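Local coordinates for protein Two-component system sensor histidine kinase (Bacteroides thetaiotaomicron, PDB 3OTT) that probably senses saccharides through this extracellular portion, built of beta-propellers and a beta-sandwich, and relays the signal through histidine phosphorylation to control transcription, at residues Q29-L34 and N88-R93; P635-A640 and S679-S684; S22-F27 and I35-N40; I15-E20 and G42-D47; C67-D72 and R106-Q111. One frame throughout, in Å; residues are numbered along the deposited sequence.

Interaction 1. Residues Q29-L34 and N88-R93; sequences QDSEGL and NYRADR. With TBR (hexatantalum dodecabromide), chain D.
Y89 and R90 of segment 88-93 reach across to D30, S31 and E32 in the type I turn D30-G33. The nearest CA pair, D30 and Y89, is 9.0 Å apart, so the joint is made by side chains and a water. N88 first shapes the turn that carries them: its OD1 accepts from N of R90 and, at 174° and almost straight, from N of A91, an Asx motif. At Y89 the ring runs obliquely to D30, whose CB is 3.7 Å from Y89 OH. A water 2.5 Å from that OH donates to S31 OG at 3.0 Å and to E32 OE2 at 2.7 Å, tying three side chains together. R90 follows, extended from CG to NE, and its NH2 forms a long salt bridge of 3.5 Å with E32 OE2; the carboxylate and guanidinium planes are 33° apart. Y89 CE1 lies over one guanidinium face, near the rim. The polar ends have further partners: N73 bonds S31 OG and R90 NE, Y661 bonds E32 OE2, and D30 OD2 holds W36 and R660. The turn also borders the bound hexatantalum dodecabromide, with S31 O 3.3 Å from BR8. The two loops belong to adjacent propeller blades: 29-34 joins strands 24-29 and 35-39, while 88-93 joins strands 84-88 and 93-94, with Y89 resting on L76 of strand 75-79 and R90 packing on M363 of the second subunit.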
# COMPACT_ATOMS: atom_id res chain seq x y z
N GLN B 29 -5.50 19.46 9.60
CA GLN B 29 -4.08 19.27 9.81
C GLN B 29 -3.45 19.08 8.43
O GLN B 29 -3.84 18.14 7.71
CB GLN B 29 -3.85 18.02 10.62
CG GLN B 29 -2.42 17.92 11.05
CD GLN B 29 -2.15 16.74 12.00
OE1 GLN B 29 -2.82 15.71 11.93
NE2 GLN B 29 -1.14 16.90 12.86
N ASP B 30 -2.54 19.98 8.04
CA ASP B 30 -1.89 19.88 6.72
C ASP B 30 -0.91 18.71 6.68
O ASP B 30 -0.66 18.08 7.72
CB ASP B 30 -1.25 21.21 6.26
CG ASP B 30 -0.21 21.80 7.29
OD1 ASP B 30 0.76 21.11 7.67
OD2 ASP B 30 -0.29 23.00 7.63
N SER B 31 -0.36 18.42 5.50
CA SER B 31 0.38 17.15 5.29
C SER B 31 1.74 17.21 5.98
O SER B 31 2.48 16.25 5.93
CB SER B 31 0.59 16.86 3.79
OG SER B 31 1.09 18.04 3.16
N GLU B 32 2.07 18.34 6.57
CA GLU B 32 3.34 18.52 7.29
C GLU B 32 3.05 18.68 8.79
O GLU B 32 3.92 18.99 9.56
CB GLU B 32 4.17 19.69 6.68
CG GLU B 32 4.61 19.37 5.20
CD GLU B 32 4.93 20.61 4.30
OE1 GLU B 32 6.11 20.72 3.84
OE2 GLU B 32 4.01 21.42 4.02
N GLY B 33 1.81 18.41 9.20
CA GLY B 33 1.48 18.33 10.64
C GLY B 33 1.03 19.58 11.38
O GLY B 33 0.70 19.50 12.56
N LEU B 34 0.93 20.74 10.74
CA LEU B 34 0.42 21.93 11.47
C LEU B 34 -1.11 21.90 11.66
O LEU B 34 -1.87 21.64 10.72
CB LEU B 34 0.77 23.22 10.72
CG LEU B 34 1.26 24.52 11.45
CD1 LEU B 34 1.37 25.78 10.49
CD2 LEU B 34 0.39 24.96 12.48
N ASN B 88 -4.79 29.95 0.56
CA ASN B 88 -3.55 29.24 0.16
C ASN B 88 -2.56 29.27 1.32
O ASN B 88 -1.97 30.27 1.57
CB ASN B 88 -2.96 29.84 -1.14
CG ASN B 88 -1.72 29.09 -1.64
OD1 ASN B 88 -1.05 28.41 -0.87
ND2 ASN B 88 -1.42 29.21 -2.95
N TYR B 89 -2.40 28.16 2.02
CA TYR B 89 -1.59 28.20 3.21
C TYR B 89 -0.08 28.18 2.92
O TYR B 89 0.74 28.52 3.80
CB TYR B 89 -2.03 27.07 4.16
CG TYR B 89 -1.59 25.66 3.75
CD1 TYR B 89 -0.30 25.19 4.00
CD2 TYR B 89 -2.49 24.80 3.12
CE1 TYR B 89 0.07 23.87 3.67
CE2 TYR B 89 -2.12 23.47 2.76
CZ TYR B 89 -0.86 23.03 3.02
OH TYR B 89 -0.55 21.76 2.67
N ARG B 90 0.31 27.80 1.70
CA ARG B 90 1.74 27.83 1.37
C ARG B 90 2.12 29.25 0.99
O ARG B 90 3.15 29.75 1.39
CB ARG B 90 2.12 26.89 0.21
CG ARG B 90 2.05 25.45 0.61
CD ARG B 90 2.37 24.53 -0.58
NE ARG B 90 2.03 23.16 -0.15
CZ ARG B 90 2.87 22.35 0.48
NH1 ARG B 90 4.14 22.75 0.70
NH2 ARG B 90 2.47 21.14 0.84
N ALA B 91 1.29 29.89 0.20
CA ALA B 91 1.61 31.27 -0.17
C ALA B 91 1.19 32.26 0.93
O ALA B 91 1.68 33.37 0.97
CB ALA B 91 0.96 31.65 -1.55
N ASP B 92 0.32 31.85 1.86
CA ASP B 92 -0.25 32.78 2.84
C ASP B 92 -1.05 33.95 2.20
O ASP B 92 -0.87 35.10 2.59
CB ASP B 92 0.85 33.25 3.85
CG ASP B 92 0.32 34.22 4.90
OD1 ASP B 92 -0.86 34.13 5.32
OD2 ASP B 92 1.05 35.13 5.29
N ARG B 93 -1.97 33.62 1.28
CA ARG B 93 -2.83 34.55 0.58
C ARG B 93 -4.23 33.92 0.41
O ARG B 93 -4.31 32.71 0.10
CB ARG B 93 -2.31 34.79 -0.86
CG ARG B 93 -0.81 35.07 -0.97
CD ARG B 93 -0.38 36.56 -1.03
NE ARG B 93 -1.20 37.52 -0.28
CZ ARG B 93 -1.80 38.59 -0.81
NH1 ARG B 93 -1.73 38.86 -2.12
NH2 ARG B 93 -2.52 39.41 -0.04
TA1 TBR D . 3.52 10.86 10.74
TA2 TBR D . 3.81 13.30 11.95
TA3 TBR D . 6.09 11.62 11.58
TA4 TBR D . 5.78 14.02 10.12
TA5 TBR D . 5.46 11.53 8.88
TA6 TBR D . 3.23 13.13 9.31
BR1 TBR D . 2.20 11.41 12.91
BR2 TBR D . 5.01 9.27 12.17
BR3 TBR D . 4.20 9.25 8.84
BR4 TBR D . 1.49 11.20 9.17
BR5 TBR D . 5.38 12.61 13.90
BR6 TBR D . 7.56 10.32 9.89
BR7 TBR D . 7.08 13.35 7.95
BR8 TBR D . 4.27 15.40 8.52
BR9 TBR D . 5.03 15.60 12.05
BRA TBR D . 7.97 13.45 11.45
BRB TBR D . 3.89 12.27 6.94
BRC TBR D . 1.73 14.45 10.99
O HOH W 1 1.36 20.88 4.05

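Interaction 2. Residues P635-A640 and S679-S684; sequences PILLTA and SDLPYS
L637 and S679 form an antiparallel hydrogen-bonded pair, CA to CA 5.4 Å. N of L637 gives a nearly straight bond (173°) to S679 O at 2.8 Å, and S679 N returns one of equal length to L637 O, lying in the carbonyl plane. A weaker polar contact extends the pairing: the CA-H of D680 points at P635 O, CA to O 3.5 Å. A water donates to P635 O at 2.9 Å and only weakly to D680 O. Within segment 679-684, S679 OG accepts from L681 N at 2.8 Å, an ST turn that bends the chain as the strand ends; the same OG also bonds D47 O. The apolar part is small. L637 CG stands anti to the carbonyl carbon (chi1 -67°), and this side chain crosses L681 at about a right angle, L637 CD2 lying 4.2 Å from L681 CD2. T639 CG2 is 4.3 Å from S679 CB. The pair joins the start of strand 637-643 to the end of strand 674-679, neighbours in the four-strand sheet 646-648, 637-643, 674-679 and 711-714 of the C-terminal sandwich. I636 packs on F691 of strand 691-696 and H740 of strand 740-746, in the second sheet.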
# COMPACT_ATOMS: atom_id res chain seq x y z
N PRO B 635 10.98 17.46 12.61
CA PRO B 635 11.66 18.64 12.08
C PRO B 635 11.22 19.94 12.76
O PRO B 635 10.05 20.10 13.13
CB PRO B 635 11.23 18.68 10.61
CG PRO B 635 9.90 17.91 10.60
CD PRO B 635 10.13 16.78 11.60
N ILE B 636 12.16 20.86 12.88
CA ILE B 636 11.88 22.20 13.37
C ILE B 636 11.34 23.01 12.21
O ILE B 636 11.89 22.90 11.15
CB ILE B 636 13.21 22.83 13.81
CG1 ILE B 636 13.89 21.91 14.81
CG2 ILE B 636 13.07 24.31 14.25
CD1 ILE B 636 15.33 22.38 15.11
N LEU B 637 10.28 23.77 12.42
CA LEU B 637 9.70 24.72 11.48
C LEU B 637 9.76 26.12 12.08
O LEU B 637 9.72 26.33 13.29
CB LEU B 637 8.20 24.50 11.32
CG LEU B 637 7.50 23.30 10.68
CD1 LEU B 637 7.74 22.00 11.44
CD2 LEU B 637 5.98 23.61 10.67
N LEU B 638 9.77 27.10 11.20
CA LEU B 638 9.67 28.47 11.62
C LEU B 638 8.24 28.87 11.36
O LEU B 638 7.72 28.62 10.30
CB LEU B 638 10.66 29.28 10.78
CG LEU B 638 12.00 29.73 11.37
CD1 LEU B 638 12.49 28.83 12.44
CD2 LEU B 638 13.02 29.89 10.23
N THR B 639 7.60 29.49 12.33
CA THR B 639 6.15 29.67 12.23
C THR B 639 5.76 31.13 12.31
O THR B 639 4.57 31.48 12.11
CB THR B 639 5.40 28.83 13.33
OG1 THR B 639 5.92 29.15 14.61
CG2 THR B 639 5.70 27.34 13.17
N ALA B 640 6.74 32.00 12.58
CA ALA B 640 6.47 33.45 12.56
C ALA B 640 7.70 34.31 12.38
O ALA B 640 8.75 34.06 12.94
CB ALA B 640 5.74 33.86 13.81
N SER B 679 9.01 25.96 15.99
CA SER B 679 8.31 24.86 16.68
C SER B 679 8.63 23.53 16.01
O SER B 679 8.81 23.48 14.80
CB SER B 679 6.80 25.11 16.64
OG SER B 679 6.09 23.95 17.05
N ASP B 680 8.67 22.46 16.78
CA ASP B 680 8.71 21.13 16.23
C ASP B 680 7.34 20.42 16.44
O ASP B 680 7.25 19.19 16.41
CB ASP B 680 9.85 20.33 16.85
CG ASP B 680 9.73 20.19 18.41
OD1 ASP B 680 8.84 20.80 19.10
OD2 ASP B 680 10.59 19.44 18.97
N LEU B 681 6.30 21.22 16.64
CA LEU B 681 4.89 20.71 16.74
C LEU B 681 4.73 19.75 17.90
O LEU B 681 4.39 18.61 17.70
CB LEU B 681 4.44 20.01 15.45
CG LEU B 681 4.59 20.72 14.08
CD1 LEU B 681 4.06 19.74 12.97
CD2 LEU B 681 3.90 22.05 13.96
N PRO B 682 5.04 20.18 19.13
CA PRO B 682 5.02 19.25 20.25
C PRO B 682 3.58 19.00 20.85
O PRO B 682 3.40 18.90 22.06
CB PRO B 682 5.95 19.93 21.25
CG PRO B 682 5.69 21.42 21.04
CD PRO B 682 5.42 21.56 19.53
N TYR B 683 2.59 18.83 20.00
CA TYR B 683 1.25 18.47 20.45
C TYR B 683 1.20 17.33 21.46
O TYR B 683 0.44 17.41 22.44
CB TYR B 683 0.38 18.10 19.25
CG TYR B 683 0.37 19.17 18.19
CD1 TYR B 683 0.16 20.52 18.52
CD2 TYR B 683 0.61 18.85 16.86
CE1 TYR B 683 0.19 21.53 17.54
CE2 TYR B 683 0.64 19.82 15.87
CZ TYR B 683 0.41 21.17 16.22
OH TYR B 683 0.41 22.11 15.20
N SER B 684 1.96 16.26 21.23
CA SER B 684 1.83 15.08 22.07
C SER B 684 2.65 15.08 23.36
O SER B 684 2.69 14.08 24.04
CB SER B 684 2.13 13.84 21.24
OG SER B 684 1.31 13.81 20.07
O HOH W 2 7.43 18.96 12.96

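Interaction 3. Residues S22-F27 and I35-N40; sequences SVVSCF and IWIGSN
The chi1 of N40, 56°, sets its CG between the backbone N and the carbonyl carbon. The amide oxygen OD1 accepts two backbone bonds from the start of segment 22-27: from S22 N at 2.9 Å, tilted 17° from the carbonyl plane, and from V23 N at 3.0 Å, well above that plane. N40 N adds a weak bond to V23 O. In I37, CG2 stands anti to the backbone N and meets V24 CG2 at 3.7 Å. This contact lies on the face shared with F27, whose CD2 is 4.3 Å from I37 CG1. On the other face G38 has no side chain, and C26 SG lies 4.0 Å from its CA. Backbone bonds stitch the middle: S25 N to G38 O at 2.9 Å and G38 N to C26 O at 3.0 Å. I300 of strand 300-303 packs against V24, F27 and I37. The strand axes approach to 4.7 Å with their directions 152° apart, an antiparallel but twisted pair. Strands 24-29 and 35-39 thus form a beta hairpin, the first two strands of a four-stranded antiparallel blade, as in the beta-propeller of two-component regulators.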
# COMPACT_ATOMS: atom_id res chain seq x y z
N SER B 22 -13.87 32.80 20.28
CA SER B 22 -13.92 31.87 21.40
C SER B 22 -14.59 30.58 21.00
O SER B 22 -14.38 29.59 21.67
CB SER B 22 -14.56 32.49 22.63
OG SER B 22 -15.83 33.02 22.33
N VAL B 23 -15.35 30.61 19.88
CA VAL B 23 -16.01 29.42 19.31
C VAL B 23 -15.20 28.71 18.21
O VAL B 23 -14.92 29.29 17.16
CB VAL B 23 -17.46 29.74 18.77
CG1 VAL B 23 -18.15 28.49 18.35
CG2 VAL B 23 -18.33 30.41 19.84
N VAL B 24 -14.88 27.43 18.42
CA VAL B 24 -14.13 26.67 17.42
C VAL B 24 -15.04 25.70 16.72
O VAL B 24 -15.70 24.88 17.37
CB VAL B 24 -12.94 25.97 18.07
CG1 VAL B 24 -12.31 24.92 17.16
CG2 VAL B 24 -11.93 26.98 18.50
N SER B 25 -15.07 25.70 15.41
CA SER B 25 -16.05 24.85 14.77
C SER B 25 -15.45 23.68 13.98
O SER B 25 -16.22 22.85 13.52
CB SER B 25 -16.87 25.71 13.82
OG SER B 25 -15.92 26.22 12.88
N CYS B 26 -14.13 23.70 13.72
CA CYS B 26 -13.44 22.66 12.98
C CYS B 26 -11.92 22.77 13.09
O CYS B 26 -11.40 23.83 13.46
CB CYS B 26 -13.80 22.69 11.51
SG CYS B 26 -13.54 24.26 10.75
N PHE B 27 -11.24 21.69 12.71
CA PHE B 27 -9.78 21.57 12.75
C PHE B 27 -9.39 20.91 11.47
O PHE B 27 -10.12 20.04 10.98
CB PHE B 27 -9.26 20.66 13.87
CG PHE B 27 -9.64 21.08 15.24
CD1 PHE B 27 -10.84 20.67 15.81
CD2 PHE B 27 -8.81 21.91 15.98
CE1 PHE B 27 -11.19 21.04 17.09
CE2 PHE B 27 -9.18 22.31 17.24
CZ PHE B 27 -10.34 21.88 17.82
N ILE B 35 -1.57 22.23 12.86
CA ILE B 35 -3.00 22.34 13.11
C ILE B 35 -3.58 23.71 12.76
O ILE B 35 -3.05 24.74 13.18
CB ILE B 35 -3.26 22.05 14.57
CG1 ILE B 35 -2.82 20.60 14.86
CG2 ILE B 35 -4.69 22.31 14.90
CD1 ILE B 35 -3.80 19.59 14.36
N TRP B 36 -4.68 23.70 12.02
CA TRP B 36 -5.45 24.86 11.65
C TRP B 36 -6.82 24.79 12.31
O TRP B 36 -7.40 23.70 12.40
CB TRP B 36 -5.62 24.91 10.12
CG TRP B 36 -4.29 25.00 9.40
CD1 TRP B 36 -3.48 23.93 9.03
CD2 TRP B 36 -3.61 26.17 8.97
NE1 TRP B 36 -2.36 24.38 8.41
CE2 TRP B 36 -2.42 25.75 8.35
CE3 TRP B 36 -3.91 27.53 9.02
CZ2 TRP B 36 -1.50 26.65 7.82
CZ3 TRP B 36 -2.99 28.44 8.48
CH2 TRP B 36 -1.80 27.99 7.91
N ILE B 37 -7.37 25.96 12.68
CA ILE B 37 -8.55 26.08 13.53
C ILE B 37 -9.54 27.05 12.89
O ILE B 37 -9.21 28.20 12.64
CB ILE B 37 -8.11 26.62 14.98
CG1 ILE B 37 -7.01 25.75 15.59
CG2 ILE B 37 -9.29 26.81 15.94
CD1 ILE B 37 -6.19 26.46 16.79
N GLY B 38 -10.75 26.61 12.59
CA GLY B 38 -11.78 27.54 12.16
C GLY B 38 -12.52 28.06 13.39
O GLY B 38 -12.92 27.30 14.27
N SER B 39 -12.68 29.37 13.51
CA SER B 39 -13.31 29.91 14.69
C SER B 39 -14.44 30.85 14.25
O SER B 39 -14.57 31.11 13.04
CB SER B 39 -12.30 30.73 15.48
OG SER B 39 -12.09 31.98 14.80
N ASN B 40 -15.18 31.40 15.22
CA ASN B 40 -16.29 32.32 14.92
C ASN B 40 -15.86 33.62 14.26
O ASN B 40 -16.70 34.37 13.80
CB ASN B 40 -17.16 32.62 16.19
CG ASN B 40 -16.35 33.20 17.41
OD1 ASN B 40 -15.26 32.71 17.77
ND2 ASN B 40 -16.93 34.21 18.06

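Interaction 4. Residues I15-E20 and G42-D47; sequences IYLGAE and GLFSYD
An apolar contact without a hydrogen bond between its segments joins I15, L17 and A19, in the chain leaving strand 13-15, to F44 and Y46 on strand 42-46. The CA spacings support this reading: L17 and F44, the closest pair, are 8.1 Å apart, too far for sheet pairing, so side chains bridge the gap. F44 is the main receiver. L17 CB lies over one face of its ring, 4.2 Å from the centroid and 16° off the normal, a CH-pi contact displaced toward the rim. The leucine then continues across the same ring, with CD1 4.1 Å from F44 CD1. A19 CB comes instead to the ring edge, 4.2 Å from F44 CZ, and G18 O approaches CZ at 3.6 Å. One face and the edge of the ring are thereby met by a single short run of chain. The second pairing is Y46 with I15. CG of Y46 stands anti to the backbone N (chi1 -180°), and the two side chains reach toward each other tip to tip, I15 CD1 being 3.5 Å from Y46 CE2 and I15 CG2 standing over one face of the ring. F55 also meets the F44 ring, with the planes at about 80°. Strand 13-15 pairs with strand 300-303 as the outer strand of another blade, an N-terminal strand completing a blade from later in the chain, the closure known from many propellers. Segment 15-20 therefore passes from that blade to the next, where strand 42-46 lies between strands 35-39 and 51-53; L17 also touches S39 and T51 on those two strands.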
# COMPACT_ATOMS: atom_id res chain seq x y z
N ILE B 15 -6.69 25.47 25.40
CA ILE B 15 -6.13 26.47 24.50
C ILE B 15 -7.22 27.51 24.09
O ILE B 15 -8.34 27.14 23.69
CB ILE B 15 -5.59 25.73 23.22
CG1 ILE B 15 -4.44 24.75 23.59
CG2 ILE B 15 -5.24 26.75 22.15
CD1 ILE B 15 -4.32 23.55 22.66
N TYR B 16 -6.90 28.79 24.24
CA TYR B 16 -7.80 29.94 23.99
C TYR B 16 -7.22 30.81 22.88
O TYR B 16 -6.01 31.01 22.78
CB TYR B 16 -7.97 30.79 25.27
CG TYR B 16 -8.53 29.89 26.35
CD1 TYR B 16 -9.89 29.55 26.33
CD2 TYR B 16 -7.69 29.28 27.30
CE1 TYR B 16 -10.44 28.68 27.27
CE2 TYR B 16 -8.24 28.36 28.26
CZ TYR B 16 -9.66 28.09 28.21
OH TYR B 16 -10.28 27.22 29.09
N LEU B 17 -8.10 31.34 22.06
CA LEU B 17 -7.70 32.06 20.89
C LEU B 17 -7.69 33.55 21.17
O LEU B 17 -8.42 34.03 22.03
CB LEU B 17 -8.67 31.77 19.73
CG LEU B 17 -8.86 30.30 19.37
CD1 LEU B 17 -10.00 30.15 18.38
CD2 LEU B 17 -7.58 29.66 18.84
N GLY B 18 -6.89 34.30 20.42
CA GLY B 18 -6.90 35.76 20.56
C GLY B 18 -8.06 36.35 19.78
O GLY B 18 -8.97 35.63 19.37
N ALA B 19 -8.02 37.66 19.59
CA ALA B 19 -8.94 38.38 18.73
C ALA B 19 -10.45 38.19 19.03
O ALA B 19 -11.26 38.18 18.08
CB ALA B 19 -8.63 38.05 17.22
N GLU B 20 -10.82 38.05 20.31
CA GLU B 20 -12.21 37.72 20.74
C GLU B 20 -12.91 36.48 20.11
O GLU B 20 -14.12 36.26 20.29
CB GLU B 20 -13.16 38.92 20.70
CG GLU B 20 -14.47 38.70 21.58
CD GLU B 20 -14.48 39.45 22.97
OE1 GLU B 20 -13.73 40.45 23.17
OE2 GLU B 20 -15.28 39.04 23.85
N GLY B 42 -12.72 33.66 12.24
CA GLY B 42 -11.89 33.39 11.08
C GLY B 42 -10.89 32.32 11.39
O GLY B 42 -10.98 31.62 12.40
N LEU B 43 -9.89 32.22 10.54
CA LEU B 43 -9.01 31.07 10.54
C LEU B 43 -7.79 31.32 11.44
O LEU B 43 -7.23 32.40 11.37
CB LEU B 43 -8.58 30.80 9.09
CG LEU B 43 -7.40 29.81 8.89
CD1 LEU B 43 -7.91 28.39 9.18
CD2 LEU B 43 -6.74 29.90 7.51
N PHE B 44 -7.40 30.35 12.28
CA PHE B 44 -6.17 30.39 13.10
C PHE B 44 -5.28 29.15 12.81
O PHE B 44 -5.77 28.14 12.22
CB PHE B 44 -6.46 30.35 14.63
CG PHE B 44 -6.99 31.66 15.22
CD1 PHE B 44 -8.33 31.99 15.09
CD2 PHE B 44 -6.15 32.49 15.97
CE1 PHE B 44 -8.83 33.13 15.64
CE2 PHE B 44 -6.64 33.68 16.54
CZ PHE B 44 -8.00 33.99 16.37
N SER B 45 -4.02 29.22 13.29
CA SER B 45 -3.16 28.07 13.35
C SER B 45 -2.57 27.96 14.74
O SER B 45 -2.50 28.94 15.47
CB SER B 45 -2.03 28.19 12.32
OG SER B 45 -1.22 29.39 12.54
N TYR B 46 -2.11 26.77 15.08
CA TYR B 46 -1.55 26.53 16.40
C TYR B 46 -0.34 25.65 16.23
O TYR B 46 -0.44 24.56 15.65
CB TYR B 46 -2.54 25.82 17.29
CG TYR B 46 -2.02 25.53 18.69
CD1 TYR B 46 -1.54 26.55 19.50
CD2 TYR B 46 -2.04 24.25 19.21
CE1 TYR B 46 -1.11 26.32 20.76
CE2 TYR B 46 -1.60 24.00 20.46
CZ TYR B 46 -1.14 25.03 21.25
OH TYR B 46 -0.69 24.76 22.54
N ASP B 47 0.80 26.10 16.73
CA ASP B 47 2.03 25.33 16.50
C ASP B 47 2.48 24.59 17.75
O ASP B 47 3.63 24.12 17.80
CB ASP B 47 3.16 26.25 16.02
CG ASP B 47 3.57 27.31 17.07
OD1 ASP B 47 3.01 27.28 18.21
OD2 ASP B 47 4.48 28.15 16.78

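Interaction 5. Residues C67-D72 and R106-Q111; sequences CGVIID and RTMALQ
M108 of strand 105-111 meets C67 of strand 67-71, and its side chain maps the middle of this interface. CB points toward strand 67-71 and lies 4.5 Å from C67 SG. The next atom, CG, closes on the same sulfur at 3.7 Å. The chain is straight through chi2 (-176°), and SD is a looser neighbour of C67 SG at 4.2 Å. The terminal CE is modelled near V69 CG2, but its approach to G68 is too short to be real, so the exact placing of this methyl is doubtful. C67 also touches the backbone that precedes M108: its SG lies 3.6 Å from T107 N, and its CB is 3.5 Å from R106 O. Farther along, I71 CD1 rests against the branched end of L110, 4.0 Å from both CD1 and CD2, the side chains crossing obliquely. The strand axes run in nearly the same direction, 20° apart, and approach to 6.1 Å. With no hydrogen bond between them, this is side-chain packing between sheets and not pairing within one. Strands 67-71 and 105-111 are each the first strand of a four-stranded blade, and they meet where consecutive blades adjoin. On strand 114-119, V69 touches L115 and M108 touches L117, while I71 touches Y77 of strand 75-79. In the following blade, T107 packs on I148 and A109 on I151, both of strand 148-153.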
# COMPACT_ATOMS: atom_id res chain seq x y z
N CYS B 67 -16.78 24.83 8.57
CA CYS B 67 -16.24 23.55 8.16
C CYS B 67 -15.08 23.87 7.23
O CYS B 67 -14.98 25.01 6.78
CB CYS B 67 -17.30 22.75 7.39
SG CYS B 67 -17.75 23.50 5.81
N GLY B 68 -14.24 22.88 6.96
CA GLY B 68 -13.14 23.04 6.04
C GLY B 68 -12.64 21.71 5.52
O GLY B 68 -12.87 20.71 6.15
N VAL B 69 -11.99 21.72 4.36
CA VAL B 69 -11.18 20.62 3.90
C VAL B 69 -9.94 21.15 3.20
O VAL B 69 -9.95 22.27 2.72
CB VAL B 69 -11.88 19.69 2.84
CG1 VAL B 69 -12.87 18.86 3.50
CG2 VAL B 69 -12.47 20.48 1.69
N ILE B 70 -8.89 20.33 3.14
CA ILE B 70 -7.68 20.69 2.45
C ILE B 70 -7.78 20.15 1.00
O ILE B 70 -8.10 18.96 0.81
CB ILE B 70 -6.46 20.11 3.20
CG1 ILE B 70 -6.33 20.77 4.58
CG2 ILE B 70 -5.19 20.25 2.37
CD1 ILE B 70 -5.10 20.26 5.42
N ILE B 71 -7.46 21.01 0.02
CA ILE B 71 -7.54 20.73 -1.40
C ILE B 71 -6.15 20.95 -2.06
O ILE B 71 -5.45 21.92 -1.77
CB ILE B 71 -8.62 21.69 -2.08
CG1 ILE B 71 -10.05 21.42 -1.57
CG2 ILE B 71 -8.58 21.66 -3.56
CD1 ILE B 71 -10.49 20.00 -1.63
N ASP B 72 -5.75 20.02 -2.94
CA ASP B 72 -4.49 20.08 -3.72
C ASP B 72 -3.22 20.25 -2.86
O ASP B 72 -2.24 20.77 -3.34
CB ASP B 72 -4.56 21.14 -4.86
CG ASP B 72 -5.73 20.89 -5.86
OD1 ASP B 72 -6.31 19.76 -5.85
OD2 ASP B 72 -6.06 21.82 -6.67
N ARG B 106 -22.06 24.56 5.28
CA ARG B 106 -22.06 24.00 6.61
C ARG B 106 -21.24 22.72 6.63
O ARG B 106 -20.75 22.33 7.68
CB ARG B 106 -23.49 23.68 7.08
CG ARG B 106 -24.34 24.86 7.47
CD ARG B 106 -23.83 25.51 8.79
NE ARG B 106 -24.63 26.70 9.12
CZ ARG B 106 -24.48 27.88 8.52
NH1 ARG B 106 -23.57 28.02 7.55
NH2 ARG B 106 -25.21 28.93 8.91
N THR B 107 -21.06 22.07 5.49
CA THR B 107 -20.38 20.79 5.50
C THR B 107 -19.76 20.52 4.16
O THR B 107 -20.30 20.97 3.12
CB THR B 107 -21.38 19.60 5.89
OG1 THR B 107 -20.68 18.37 5.81
CG2 THR B 107 -22.60 19.48 4.85
N MET B 108 -18.64 19.80 4.14
CA MET B 108 -17.89 19.52 2.88
C MET B 108 -17.32 18.12 2.92
O MET B 108 -16.96 17.68 3.98
CB MET B 108 -16.75 20.48 2.67
CG MET B 108 -17.14 21.94 2.50
SD MET B 108 -15.78 23.17 2.13
CE MET B 108 -14.88 23.15 3.55
N ALA B 109 -17.27 17.41 1.78
CA ALA B 109 -16.67 16.08 1.73
C ALA B 109 -16.16 15.87 0.35
O ALA B 109 -16.90 16.12 -0.63
CB ALA B 109 -17.67 15.03 2.09
N LEU B 110 -14.90 15.44 0.24
CA LEU B 110 -14.30 15.08 -1.06
C LEU B 110 -14.64 13.66 -1.51
O LEU B 110 -14.68 12.74 -0.67
CB LEU B 110 -12.81 15.05 -0.92
CG LEU B 110 -12.06 16.28 -1.28
CD1 LEU B 110 -10.63 16.13 -0.69
CD2 LEU B 110 -12.06 16.47 -2.83
N GLN B 111 -14.81 13.49 -2.82
CA GLN B 111 -15.02 12.21 -3.43
C GLN B 111 -14.13 12.21 -4.66
O GLN B 111 -14.53 12.69 -5.69
CB GLN B 111 -16.51 12.00 -3.81
CG GLN B 111 -16.82 10.54 -4.24
CD GLN B 111 -18.19 10.37 -4.80
OE1 GLN B 111 -18.85 11.34 -5.18
NE2 GLN B 111 -18.65 9.15 -4.82

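How the interactions relate
Interactions 3 and 4 share one blade, with centres about 7 Å apart; strands 35-39 and 42-46 are sheet neighbours, and interaction 3 is nested along the chain within the loop that interaction 4 closes. Interaction 1, centred about 15 Å from each of interactions 3, 4 and 5, links that blade to the next, and interaction 5 packs this next blade against the one after. The segments of interaction 1 alternate along the sequence with those of interactions 3, 4 and 5. Interaction 2 comes later in the chain, in the C-terminal sandwich, yet Y683 OH bonds I35 N and Y46 O. The sandwich is thus fastened directly to the first propeller.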